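Local coordinates for protein putative 3-hydroxybutyryl-CoA dehydratase (Rhodopseudomonas palustris, PDB 3HIN) that probably acts as a lyase of the enoyl-CoA hydratase/isomerase (crotonase) family, consistent with the hydration of enoyl-CoA or dehydration of 3-hydroxyacyl-CoA thioesters, at residues V164-D169 with R175-A180; L31-P34 with L40-G43; P224-A229 with L235-L240; G43-L48 with Q93-V98. All coordinates share one frame; numbering follows the deposited sequence.

Interaction 1: residues V164-D169 with R175-A180; sequences VARMAD and RVYSAA
Arg166 and Tyr177 cross at about a right angle. The guanidinium of Arg166 arrives at the edge of the phenol ring, near the ring plane, with the two planes turned 63° apart. Its NH2 donates to Tyr177 OH. At 2.5 Å from Arg166 NH2 to Tyr177 OH the bond is very short, so its exact geometry is doubtful. The aliphatic part of the arginine also reaches the hydroxyl, with Arg166 CD 3.6 Å from Tyr177 OH.

Beside this pair lies a salt bridge. Arg175 NH1 donates to Asp169 OD2 over 2.8 Å. The oxygen sits close to the guanidinium plane, but the carboxylate is turned 67° from that plane. Across the contact the bridge is a single-point grip, since NH1 to OD2 is its one bonded pair. Arg175 has CG anti to the backbone N (chi1 -178°) and runs extended to NE, which carries its head back to the helix. Tyr177 OH lies against one face of that head, offset toward its rim. The head also meets Arg166 NH2, at 4.0 Å from Arg175 NH1. Asp169 probably offsets this meeting of like charges.

A water ties the cluster together. It accepts from Tyr177 OH and donates to Arg166 O and Asp169 OD2. The rings of His185 and Phe187 meet that of Tyr177. Ser178 ends the strand as N-cap of the next helix, and Glu181 OE1 bonds back to Ser178 N, as in a capping box. The whole is a polar cross-link between helix 164-173 and edge strand 177-178 of a small three-stranded sheet, within a crotonase-type fold.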
loop_
_atom_site.group_PDB
_atom_site.type_symbol
_atom_site.label_atom_id
_atom_site.label_comp_id
_atom_site.label_asym_id
_atom_site.label_seq_id
_atom_site.Cartn_x
_atom_site.Cartn_y
_atom_site.Cartn_z
ATOM N N VAL A 164 4.209 14.190 -5.664
ATOM C CA VAL A 164 3.044 14.310 -4.739
ATOM C C VAL A 164 2.718 15.780 -4.406
ATOM O O VAL A 164 1.541 16.200 -4.353
ATOM C CB VAL A 164 3.357 13.493 -3.425
ATOM C CG1 VAL A 164 2.328 13.715 -2.324
ATOM C CG2 VAL A 164 3.408 12.019 -3.773
ATOM N N ALA A 165 3.766 16.551 -4.182
ATOM C CA ALA A 165 3.623 17.937 -3.751
ATOM C C ALA A 165 2.712 18.705 -4.672
ATOM O O ALA A 165 1.814 19.390 -4.174
ATOM C CB ALA A 165 4.971 18.615 -3.621
ATOM N N ARG A 166 2.900 18.578 -6.004
ATOM C CA ARG A 166 2.064 19.331 -6.958
ATOM C C ARG A 166 0.647 18.770 -7.049
ATOM O O ARG A 166 -0.298 19.526 -7.240
ATOM C CB ARG A 166 2.694 19.454 -8.369
ATOM C CG ARG A 166 4.023 20.235 -8.385
ATOM C CD ARG A 166 4.255 21.090 -9.649
ATOM N NE ARG A 166 5.228 22.151 -9.358
ATOM C CZ ARG A 166 4.951 23.471 -9.302
ATOM N NH1 ARG A 166 5.915 24.365 -9.022
ATOM N NH2 ARG A 166 3.727 23.937 -9.540
ATOM N N MET A 167 0.530 17.460 -6.895
ATOM C CA MET A 167 -0.764 16.792 -6.874
ATOM C C MET A 167 -1.589 17.194 -5.653
ATOM O O MET A 167 -2.782 17.516 -5.767
ATOM C CB MET A 167 -0.642 15.275 -7.012
ATOM C CG MET A 167 -2.095 14.606 -7.056
ATOM S SD MET A 167 -2.003 12.861 -7.487
ATOM C CE MET A 167 -3.727 12.494 -7.685
ATOM N N ALA A 168 -0.938 17.161 -4.485
ATOM C CA ALA A 168 -1.595 17.489 -3.261
ATOM C C ALA A 168 -2.130 18.932 -3.355
ATOM O O ALA A 168 -3.272 19.244 -2.967
ATOM C CB ALA A 168 -0.581 17.337 -2.100
ATOM N N ASP A 169 -1.298 19.834 -3.863
ATOM C CA ASP A 169 -1.748 21.225 -4.023
ATOM C C ASP A 169 -2.935 21.325 -4.966
ATOM O O ASP A 169 -3.904 22.008 -4.630
ATOM C CB ASP A 169 -0.553 22.104 -4.445
ATOM C CG ASP A 169 -0.951 23.437 -4.993
ATOM O OD1 ASP A 169 -1.799 24.128 -4.381
ATOM O OD2 ASP A 169 -0.340 23.827 -6.022
ATOM N N ARG A 175 -6.092 23.958 -8.079
ATOM C CA ARG A 175 -5.204 24.663 -8.978
ATOM C C ARG A 175 -5.300 24.089 -10.389
ATOM O O ARG A 175 -5.366 22.861 -10.542
ATOM C CB ARG A 175 -3.780 24.532 -8.550
ATOM C CG ARG A 175 -2.846 25.300 -9.443
ATOM C CD ARG A 175 -1.608 25.516 -8.688
ATOM N NE ARG A 175 -0.631 26.394 -9.310
ATOM C CZ ARG A 175 0.572 26.515 -8.766
ATOM N NH1 ARG A 175 0.797 25.849 -7.632
ATOM N NH2 ARG A 175 1.511 27.292 -9.294
ATOM N N VAL A 176 -5.306 24.977 -11.395
ATOM C CA VAL A 176 -5.282 24.569 -12.796
ATOM C C VAL A 176 -3.908 24.900 -13.429
ATOM O O VAL A 176 -3.258 25.884 -13.087
ATOM C CB VAL A 176 -6.425 25.281 -13.548
ATOM C CG1 VAL A 176 -6.526 24.811 -15.015
ATOM C CG2 VAL A 176 -7.808 25.137 -12.773
ATOM N N TYR A 177 -3.477 24.041 -14.349
ATOM C CA TYR A 177 -2.262 24.207 -15.104
ATOM C C TYR A 177 -2.602 24.285 -16.615
ATOM O O TYR A 177 -3.414 23.491 -17.133
ATOM C CB TYR A 177 -1.373 23.008 -14.816
ATOM C CG TYR A 177 -0.655 23.030 -13.422
ATOM C CD1 TYR A 177 0.327 23.980 -13.140
ATOM C CD2 TYR A 177 -0.951 22.129 -12.430
ATOM C CE1 TYR A 177 1.027 24.005 -11.908
ATOM C CE2 TYR A 177 -0.290 22.154 -11.183
ATOM C CZ TYR A 177 0.708 23.095 -10.941
ATOM O OH TYR A 177 1.374 23.187 -9.761
ATOM N N SER A 178 -1.999 25.227 -17.332
ATOM C CA SER A 178 -2.071 25.213 -18.778
ATOM C C SER A 178 -1.182 24.115 -19.394
ATOM O O SER A 178 -0.351 23.475 -18.733
ATOM C CB SER A 178 -1.614 26.605 -19.357
ATOM O OG SER A 178 -0.290 26.904 -18.894
ATOM N N ALA A 179 -1.338 23.951 -20.707
ATOM C CA ALA A 179 -0.479 23.052 -21.459
ATOM C C ALA A 179 1.014 23.489 -21.329
ATOM O O ALA A 179 1.876 22.664 -21.122
ATOM C CB ALA A 179 -0.920 23.077 -22.873
ATOM N N ALA A 180 1.288 24.789 -21.469
ATOM C CA ALA A 180 2.671 25.327 -21.293
ATOM C C ALA A 180 3.264 25.039 -19.902
ATOM O O ALA A 180 4.325 24.467 -19.793
ATOM C CB ALA A 180 2.718 26.810 -21.584
HETATM O O HOH W 1 0.235 22.156 -7.801
#

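Interaction 2: residues L31-P34 with L40-G43; sequences LNRP and LNDG
Arg33 lays its guanidinium flat against the amide of Asn41. The stack bridges the connection from strand 26-31 to helix 42-51 in this crotonase-family fold, and Asn41 is the N-cap of that helix. This is the tight part of the contact. The two planes are 22° apart, and Asn41 ND2 sits over the centre of the guanidinium, 3.3 Å from Arg33 CZ. Arg33 NH1 and NH2 each lie 3.4 Å from Asn41 ND2, but all are donors, so the groups stack without bonding to each other.

Their hydrogens go elsewhere. Arg33 NH1 forms a salt bridge with Glu79 OE2 while Asn41 ND2 bonds Glu79 OE1, so one carboxylate holds both layers, and Arg33 NH2 hydrogen-bonds Ala39 O and forms a salt bridge with Asp76 OD2. The arginine chain bends at chi3 (82°), which turns its head onto the amide. If Arg33 were an alanine, Glu79 and Asp76 would probably each lose a positive mate and one side of the Asn41 amide would be uncovered.

The apolar part is looser. Leu31 and Leu40 are both buried but barely touch, with Leu31 CD2 4.5 Å from Leu40 CD2. Both also touch Leu124 of helix 120-127. The polar layer is less deeply placed, and Arg33 and Asn41 both keep some exposure. On Asn41, CG lies between the backbone N and the carbonyl carbon (chi1 66°). With the amide held this way, its oxygen OD1 accepts from Leu44 N on the first turn of the helix.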
loop_
_atom_site.group_PDB
_atom_site.type_symbol
_atom_site.label_atom_id
_atom_site.label_comp_id
_atom_site.label_asym_id
_atom_site.label_seq_id
_atom_site.Cartn_x
_atom_site.Cartn_y
_atom_site.Cartn_z
ATOM N N LEU A 31 -12.648 10.016 -28.331
ATOM C CA LEU A 31 -13.698 10.145 -27.328
ATOM C C LEU A 31 -14.752 11.073 -27.942
ATOM O O LEU A 31 -14.443 12.197 -28.381
ATOM C CB LEU A 31 -13.148 10.791 -26.057
ATOM C CG LEU A 31 -12.436 9.908 -25.006
ATOM C CD1 LEU A 31 -11.765 8.643 -25.515
ATOM C CD2 LEU A 31 -11.520 10.741 -24.154
ATOM N N ASN A 32 -15.990 10.587 -27.939
ATOM C CA ASN A 32 -17.009 11.149 -28.760
ATOM C C ASN A 32 -18.298 11.415 -27.965
ATOM O O ASN A 32 -19.330 10.877 -28.301
ATOM C CB ASN A 32 -17.273 10.214 -29.940
ATOM C CG ASN A 32 -18.216 10.833 -30.977
ATOM O OD1 ASN A 32 -18.209 12.047 -31.194
ATOM N ND2 ASN A 32 -19.049 9.992 -31.603
ATOM N N ARG A 33 -18.221 12.219 -26.915
ATOM C CA ARG A 33 -19.431 12.715 -26.241
ATOM C C ARG A 33 -19.270 14.209 -26.175
ATOM O O ARG A 33 -19.171 14.785 -25.117
ATOM C CB ARG A 33 -19.603 12.108 -24.870
ATOM C CG ARG A 33 -19.652 10.650 -24.864
ATOM C CD ARG A 33 -19.876 10.184 -23.463
ATOM N NE ARG A 33 -21.312 10.274 -23.201
ATOM C CZ ARG A 33 -21.814 10.506 -21.994
ATOM N NH1 ARG A 33 -23.123 10.590 -21.837
ATOM N NH2 ARG A 33 -20.989 10.683 -20.959
ATOM N N PRO A 34 -19.156 14.843 -27.346
ATOM C CA PRO A 34 -18.766 16.259 -27.365
ATOM C C PRO A 34 -19.740 17.250 -26.652
ATOM O O PRO A 34 -19.293 18.284 -26.135
ATOM C CB PRO A 34 -18.589 16.560 -28.874
ATOM C CG PRO A 34 -19.395 15.448 -29.591
ATOM C CD PRO A 34 -19.220 14.247 -28.706
ATOM N N LEU A 40 -16.623 11.076 -19.242
ATOM C CA LEU A 40 -16.540 9.612 -19.156
ATOM C C LEU A 40 -17.750 9.050 -18.439
ATOM O O LEU A 40 -18.222 9.669 -17.512
ATOM C CB LEU A 40 -15.269 9.201 -18.396
ATOM C CG LEU A 40 -13.993 9.903 -18.844
ATOM C CD1 LEU A 40 -12.791 9.412 -17.973
ATOM C CD2 LEU A 40 -13.757 9.775 -20.427
ATOM N N ASN A 41 -18.274 7.905 -18.902
ATOM C CA ASN A 41 -19.362 7.187 -18.216
ATOM C C ASN A 41 -19.137 5.706 -18.387
ATOM O O ASN A 41 -18.217 5.304 -19.123
ATOM C CB ASN A 41 -20.762 7.608 -18.738
ATOM C CG ASN A 41 -20.996 7.202 -20.202
ATOM O OD1 ASN A 41 -20.150 6.580 -20.867
ATOM N ND2 ASN A 41 -22.168 7.525 -20.696
ATOM N N ASP A 42 -19.967 4.877 -17.776
ATOM C CA ASP A 42 -19.649 3.437 -17.778
ATOM C C ASP A 42 -19.637 2.804 -19.136
ATOM O O ASP A 42 -18.828 1.939 -19.394
ATOM C CB ASP A 42 -20.529 2.607 -16.846
ATOM C CG ASP A 42 -20.398 3.030 -15.374
ATOM O OD1 ASP A 42 -19.345 3.582 -15.026
ATOM O OD2 ASP A 42 -21.351 2.823 -14.556
ATOM N N GLY A 43 -20.501 3.244 -20.034
ATOM C CA GLY A 43 -20.560 2.589 -21.325
ATOM C C GLY A 43 -19.396 3.057 -22.211
ATOM O O GLY A 43 -18.911 2.342 -23.098
#

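Interaction 3: residues P224-A229 with L235-L240; sequences PMIAEA and LLMESL
Met237 crosses Ile226 at a slant, and its side chain can be traced outward atom by atom. Its CG is anti to the backbone N (chi1 -164°) and the chain stays extended from there. Met237 CB stands 4.0 Å from Ile226 CG1. The next atom comes closer, with Met237 CG 3.8 Å from Ile226 CG1. The sulfur keeps to the same methylene, Met237 SD being 3.9 Å from Ile226 CG1. At the tip, Met237 CE passes on to the neighbouring residue and rests 4.0 Å from Met225 CB. The rest of Met225 leads away from the contact.

The two segments form an antiparallel helical hairpin, made by the end of helix 213-228 and the early part of helix 231-247. These belong to the helical C-terminal part of this crotonase-family chain. The axes of 224-228 and 235-240 come within 9.2 Å and their directions differ by 151°.

Ile226 goes one atom further. Beyond CG1, its CD1 lies over the backbone of the facing helix, 3.8 Å from Glu238 CA. The side-chain contacts are apolar and lie at the surface. Each touching residue also meets a crystal neighbour. No other protein chain of the assembly touches either segment. Past Ile226, on the same helix, Glu228 OE2 forms a salt bridge with Arg160 NE.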
loop_
_atom_site.group_PDB
_atom_site.type_symbol
_atom_site.label_atom_id
_atom_site.label_comp_id
_atom_site.label_asym_id
_atom_site.label_seq_id
_atom_site.Cartn_x
_atom_site.Cartn_y
_atom_site.Cartn_z
ATOM N N PRO A 224 9.261 0.428 -16.244
ATOM C CA PRO A 224 8.627 0.957 -15.008
ATOM C C PRO A 224 8.984 0.075 -13.803
ATOM O O PRO A 224 9.350 0.625 -12.733
ATOM C CB PRO A 224 7.097 0.863 -15.301
ATOM C CG PRO A 224 7.036 1.081 -16.771
ATOM C CD PRO A 224 8.253 0.268 -17.320
ATOM N N MET A 225 8.933 -1.247 -13.984
ATOM C CA MET A 225 9.222 -2.143 -12.857
ATOM C C MET A 225 10.676 -2.049 -12.404
ATOM O O MET A 225 10.979 -2.058 -11.169
ATOM C CB MET A 225 8.904 -3.597 -13.173
ATOM C CG MET A 225 7.367 -3.857 -13.456
ATOM S SD MET A 225 7.077 -5.588 -13.824
ATOM C CE MET A 225 5.503 -5.421 -14.701
ATOM N N ILE A 226 11.572 -2.060 -13.358
ATOM C CA ILE A 226 12.992 -1.943 -13.025
ATOM C C ILE A 226 13.238 -0.624 -12.274
ATOM O O ILE A 226 13.942 -0.588 -11.247
ATOM C CB ILE A 226 13.855 -1.915 -14.321
ATOM C CG1 ILE A 226 13.850 -3.312 -14.992
ATOM C CG2 ILE A 226 15.326 -1.440 -13.981
ATOM C CD1 ILE A 226 14.452 -3.298 -16.473
ATOM N N ALA A 227 12.647 0.470 -12.756
ATOM C CA ALA A 227 12.955 1.792 -12.213
ATOM C C ALA A 227 12.469 1.935 -10.762
ATOM O O ALA A 227 13.098 2.597 -10.008
ATOM C CB ALA A 227 12.409 2.905 -13.136
ATOM N N GLU A 228 11.419 1.228 -10.364
ATOM C CA GLU A 228 10.877 1.334 -9.009
ATOM C C GLU A 228 11.408 0.220 -8.106
ATOM O O GLU A 228 11.201 0.220 -6.893
ATOM C CB GLU A 228 9.359 1.266 -9.036
ATOM C CG GLU A 228 8.636 2.502 -9.677
ATOM C CD GLU A 228 7.171 2.131 -10.233
ATOM O OE1 GLU A 228 6.588 1.077 -9.853
ATOM O OE2 GLU A 228 6.624 2.878 -11.080
ATOM N N ALA A 229 12.123 -0.739 -8.689
ATOM C CA ALA A 229 12.746 -1.738 -7.887
ATOM C C ALA A 229 13.855 -1.103 -7.031
ATOM O O ALA A 229 14.399 -0.005 -7.326
ATOM C CB ALA A 229 13.341 -2.837 -8.784
ATOM N N LEU A 235 18.845 -3.551 -11.375
ATOM C CA LEU A 235 19.993 -3.638 -12.222
ATOM C C LEU A 235 20.121 -5.043 -12.819
ATOM O O LEU A 235 20.480 -5.200 -14.026
ATOM C CB LEU A 235 21.221 -3.358 -11.399
ATOM C CG LEU A 235 22.099 -2.101 -11.416
ATOM C CD1 LEU A 235 21.633 -0.963 -11.997
ATOM C CD2 LEU A 235 22.753 -1.802 -10.046
ATOM N N LEU A 236 19.981 -6.067 -11.979
ATOM C CA LEU A 236 20.056 -7.412 -12.528
ATOM C C LEU A 236 18.923 -7.660 -13.591
ATOM O O LEU A 236 19.144 -8.282 -14.651
ATOM C CB LEU A 236 20.033 -8.473 -11.404
ATOM C CG LEU A 236 20.010 -9.949 -11.813
ATOM C CD1 LEU A 236 21.144 -10.232 -12.814
ATOM C CD2 LEU A 236 20.165 -10.847 -10.520
ATOM N N MET A 237 17.751 -7.136 -13.299
ATOM C CA MET A 237 16.601 -7.269 -14.142
ATOM C C MET A 237 16.911 -6.584 -15.468
ATOM O O MET A 237 16.539 -7.058 -16.545
ATOM C CB MET A 237 15.388 -6.642 -13.449
ATOM C CG MET A 237 13.998 -7.018 -13.998
ATOM S SD MET A 237 12.524 -6.399 -13.079
ATOM C CE MET A 237 11.334 -6.593 -14.344
ATOM N N GLU A 238 17.597 -5.454 -15.403
ATOM C CA GLU A 238 17.993 -4.775 -16.656
ATOM C C GLU A 238 18.896 -5.685 -17.477
ATOM O O GLU A 238 18.688 -5.834 -18.703
ATOM C CB GLU A 238 18.695 -3.444 -16.397
ATOM C CG GLU A 238 19.103 -2.731 -17.652
ATOM C CD GLU A 238 20.133 -1.668 -17.358
ATOM O OE1 GLU A 238 19.728 -0.499 -17.067
ATOM O OE2 GLU A 238 21.323 -2.006 -17.349
ATOM N N SER A 239 19.896 -6.264 -16.838
ATOM C CA SER A 239 20.845 -7.120 -17.601
ATOM C C SER A 239 20.073 -8.240 -18.251
ATOM O O SER A 239 20.323 -8.586 -19.379
ATOM C CB SER A 239 21.960 -7.685 -16.739
ATOM O OG SER A 239 22.743 -6.616 -16.255
ATOM N N LEU A 240 19.112 -8.779 -17.524
ATOM C CA LEU A 240 18.310 -9.841 -18.056
ATOM C C LEU A 240 17.396 -9.393 -19.222
ATOM O O LEU A 240 17.401 -10.066 -20.266
ATOM C CB LEU A 240 17.486 -10.489 -16.940
ATOM C CG LEU A 240 18.261 -11.339 -15.921
ATOM C CD1 LEU A 240 17.367 -11.559 -14.667
ATOM C CD2 LEU A 240 18.725 -12.676 -16.527
#

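Interaction 4: residues G43-L48 with Q93-V98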
loop_
_atom_site.group_PDB
_atom_site.type_symbol
_atom_site.label_atom_id
_atom_site.label_comp_id
_atom_site.label_asym_id
_atom_site.label_seq_id
_atom_site.Cartn_x
_atom_site.Cartn_y
_atom_site.Cartn_z
ATOM N N GLY A 43 -20.501 3.244 -20.034
ATOM C CA GLY A 43 -20.560 2.589 -21.325
ATOM C C GLY A 43 -19.396 3.057 -22.211
ATOM O O GLY A 43 -18.911 2.342 -23.098
ATOM N N LEU A 44 -18.923 4.268 -21.978
ATOM C CA LEU A 44 -17.826 4.721 -22.806
ATOM C C LEU A 44 -16.604 3.917 -22.371
ATOM O O LEU A 44 -15.931 3.342 -23.197
ATOM C CB LEU A 44 -17.614 6.227 -22.780
ATOM C CG LEU A 44 -16.307 6.752 -23.417
ATOM C CD1 LEU A 44 -16.451 8.202 -23.681
ATOM C CD2 LEU A 44 -15.058 6.536 -22.536
ATOM N N MET A 45 -16.425 3.831 -21.062
ATOM C CA MET A 45 -15.352 3.074 -20.453
ATOM C C MET A 45 -15.380 1.629 -20.864
ATOM O O MET A 45 -14.325 1.059 -21.176
ATOM C CB MET A 45 -15.366 3.288 -18.926
ATOM C CG MET A 45 -14.931 4.734 -18.557
ATOM S SD MET A 45 -13.125 4.985 -18.791
ATOM C CE MET A 45 -12.706 4.060 -17.323
ATOM N N ALA A 46 -16.567 1.020 -20.890
ATOM C CA ALA A 46 -16.684 -0.377 -21.351
ATOM C C ALA A 46 -16.332 -0.529 -22.832
ATOM O O ALA A 46 -15.617 -1.471 -23.226
ATOM C CB ALA A 46 -18.048 -0.935 -21.056
ATOM N N ALA A 47 -16.808 0.408 -23.654
ATOM C CA ALA A 47 -16.462 0.435 -25.084
ATOM C C ALA A 47 -14.968 0.589 -25.241
ATOM O O ALA A 47 -14.424 -0.036 -26.110
ATOM C CB ALA A 47 -17.149 1.591 -25.839
ATOM N N LEU A 48 -14.358 1.475 -24.448
ATOM C CA LEU A 48 -12.902 1.657 -24.409
ATOM C C LEU A 48 -12.123 0.366 -24.083
ATOM O O LEU A 48 -11.243 -0.029 -24.801
ATOM C CB LEU A 48 -12.540 2.734 -23.369
ATOM C CG LEU A 48 -11.073 3.143 -23.269
ATOM C CD1 LEU A 48 -10.548 3.502 -24.687
ATOM C CD2 LEU A 48 -10.832 4.360 -22.283
ATOM N N GLN A 93 -12.825 -0.190 -8.963
ATOM C CA GLN A 93 -12.056 -1.307 -9.502
ATOM C C GLN A 93 -12.324 -1.559 -11.006
ATOM O O GLN A 93 -11.403 -1.768 -11.819
ATOM C CB GLN A 93 -12.363 -2.530 -8.634
ATOM C CG GLN A 93 -11.659 -2.349 -7.269
ATOM C CD GLN A 93 -10.104 -2.500 -7.348
ATOM O OE1 GLN A 93 -9.602 -3.609 -7.561
ATOM N NE2 GLN A 93 -9.362 -1.393 -7.175
ATOM N N THR A 94 -13.602 -1.545 -11.345
ATOM C CA THR A 94 -14.046 -1.526 -12.718
ATOM C C THR A 94 -13.274 -0.522 -13.593
ATOM O O THR A 94 -12.757 -0.883 -14.639
ATOM C CB THR A 94 -15.540 -1.239 -12.713
ATOM O OG1 THR A 94 -16.194 -2.492 -12.596
ATOM C CG2 THR A 94 -15.953 -0.568 -13.861
ATOM N N TRP A 95 -13.170 0.721 -13.153
ATOM C CA TRP A 95 -12.458 1.692 -13.958
ATOM C C TRP A 95 -10.982 1.343 -13.986
ATOM O O TRP A 95 -10.348 1.517 -15.003
ATOM C CB TRP A 95 -12.705 3.127 -13.472
ATOM C CG TRP A 95 -14.054 3.642 -14.001
ATOM C CD1 TRP A 95 -15.198 2.918 -14.154
ATOM C CD2 TRP A 95 -14.349 4.960 -14.475
ATOM N NE1 TRP A 95 -16.209 3.716 -14.672
ATOM C CE2 TRP A 95 -15.707 4.974 -14.868
ATOM C CE3 TRP A 95 -13.592 6.126 -14.602
ATOM C CZ2 TRP A 95 -16.337 6.117 -15.399
ATOM C CZ3 TRP A 95 -14.220 7.280 -15.101
ATOM C CH2 TRP A 95 -15.577 7.257 -15.509
ATOM N N HIS A 96 -10.433 0.825 -12.880
ATOM C CA HIS A 96 -9.047 0.461 -12.921
ATOM C C HIS A 96 -8.802 -0.617 -13.985
ATOM O O HIS A 96 -7.743 -0.618 -14.663
ATOM C CB HIS A 96 -8.576 -0.030 -11.563
ATOM C CG HIS A 96 -8.446 1.069 -10.553
ATOM N ND1 HIS A 96 -7.773 0.895 -9.379
ATOM C CD2 HIS A 96 -8.973 2.321 -10.508
ATOM C CE1 HIS A 96 -7.835 2.004 -8.659
ATOM N NE2 HIS A 96 -8.562 2.893 -9.322
ATOM N N ARG A 97 -9.760 -1.515 -14.168
ATOM C CA ARG A 97 -9.495 -2.581 -15.111
ATOM C C ARG A 97 -9.461 -2.046 -16.542
ATOM O O ARG A 97 -8.695 -2.571 -17.396
ATOM C CB ARG A 97 -10.502 -3.741 -15.002
ATOM C CG ARG A 97 -10.542 -4.391 -13.646
ATOM C CD ARG A 97 -9.256 -5.250 -13.295
ATOM N NE ARG A 97 -8.073 -4.431 -12.927
ATOM C CZ ARG A 97 -7.881 -3.876 -11.728
ATOM N NH1 ARG A 97 -6.784 -3.150 -11.512
ATOM N NH2 ARG A 97 -8.796 -3.999 -10.756
ATOM N N VAL A 98 -10.241 -0.999 -16.803
ATOM C CA VAL A 98 -10.190 -0.357 -18.106
ATOM C C VAL A 98 -8.790 0.281 -18.306
ATOM O O VAL A 98 -8.159 0.075 -19.293
ATOM C CB VAL A 98 -11.230 0.768 -18.263
ATOM C CG1 VAL A 98 -10.995 1.474 -19.612
ATOM C CG2 VAL A 98 -12.714 0.258 -18.106
#
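Met45 folds its thioether over one face of the Trp95 indole. Its methyl sits over the CD2 side of the ring, offset toward the rim, with Met45 CE 3.4 Å from Trp95 CD2. This is a CH-pi contact with the five-membered ring. Met45 SD stands almost straight above the six-membered ring, 4.4 Å from its centroid, which makes a Met-aromatic contact. Bends at chi2 (-73°) and chi3 (-75°) curl the chain so that CG, SD and CE all lie on this face.

The same methyl also touches the valine one turn on, with Met45 CE 3.7 Å from Val98 CB. Val98 in turn lies against the backbone, its CG2 3.6 Å from Met45 O. Leu48 adds a flank, its CD2 3.9 Å from Val98 CG1.

These residues join helices 42-51 and 85-103 of the crotonase-type fold. Segments 43-48 and 93-98 run in roughly the same direction, 35° apart, and their axes approach to 9.7 Å. The interface is apolar and buried.

Further out, Asp42 probably helps to fix the turn of the indole: Trp95 NE1 lies 3.2 Å from Asp42 OD1, a probable hydrogen bond. With a leucine in place of Trp95, Asp42 OD1 would probably lose this N-H and Met45 the flat face it lies on. Leu40 and Leu75 pack on the indole, and the His91 ring meets it. Asp42 is itself held by His91 NE2 at OD1 and by a salt bridge from Arg81 NH1 to OD2.

In the fold
Interactions 2 and 4 are neighbours, with centres about 11 Å apart. They share Gly43 and helix 42-51: interaction 2 ties the start of that helix to a strand end, and interaction 4 packs it on helix 85-103. Trp95 also touches Leu40 and Asn41. Interaction 4 is fully buried and apolar, whereas interaction 2 is partly buried and mixes stacked polar groups with leucines. Interaction 1 is also partly buried, but charge, a phenol and water carry it. Interaction 3 is a surface contact that is nonetheless apolar. It lies on the opposite side of the chain's centre from interaction 2, with centres about 37 Å apart.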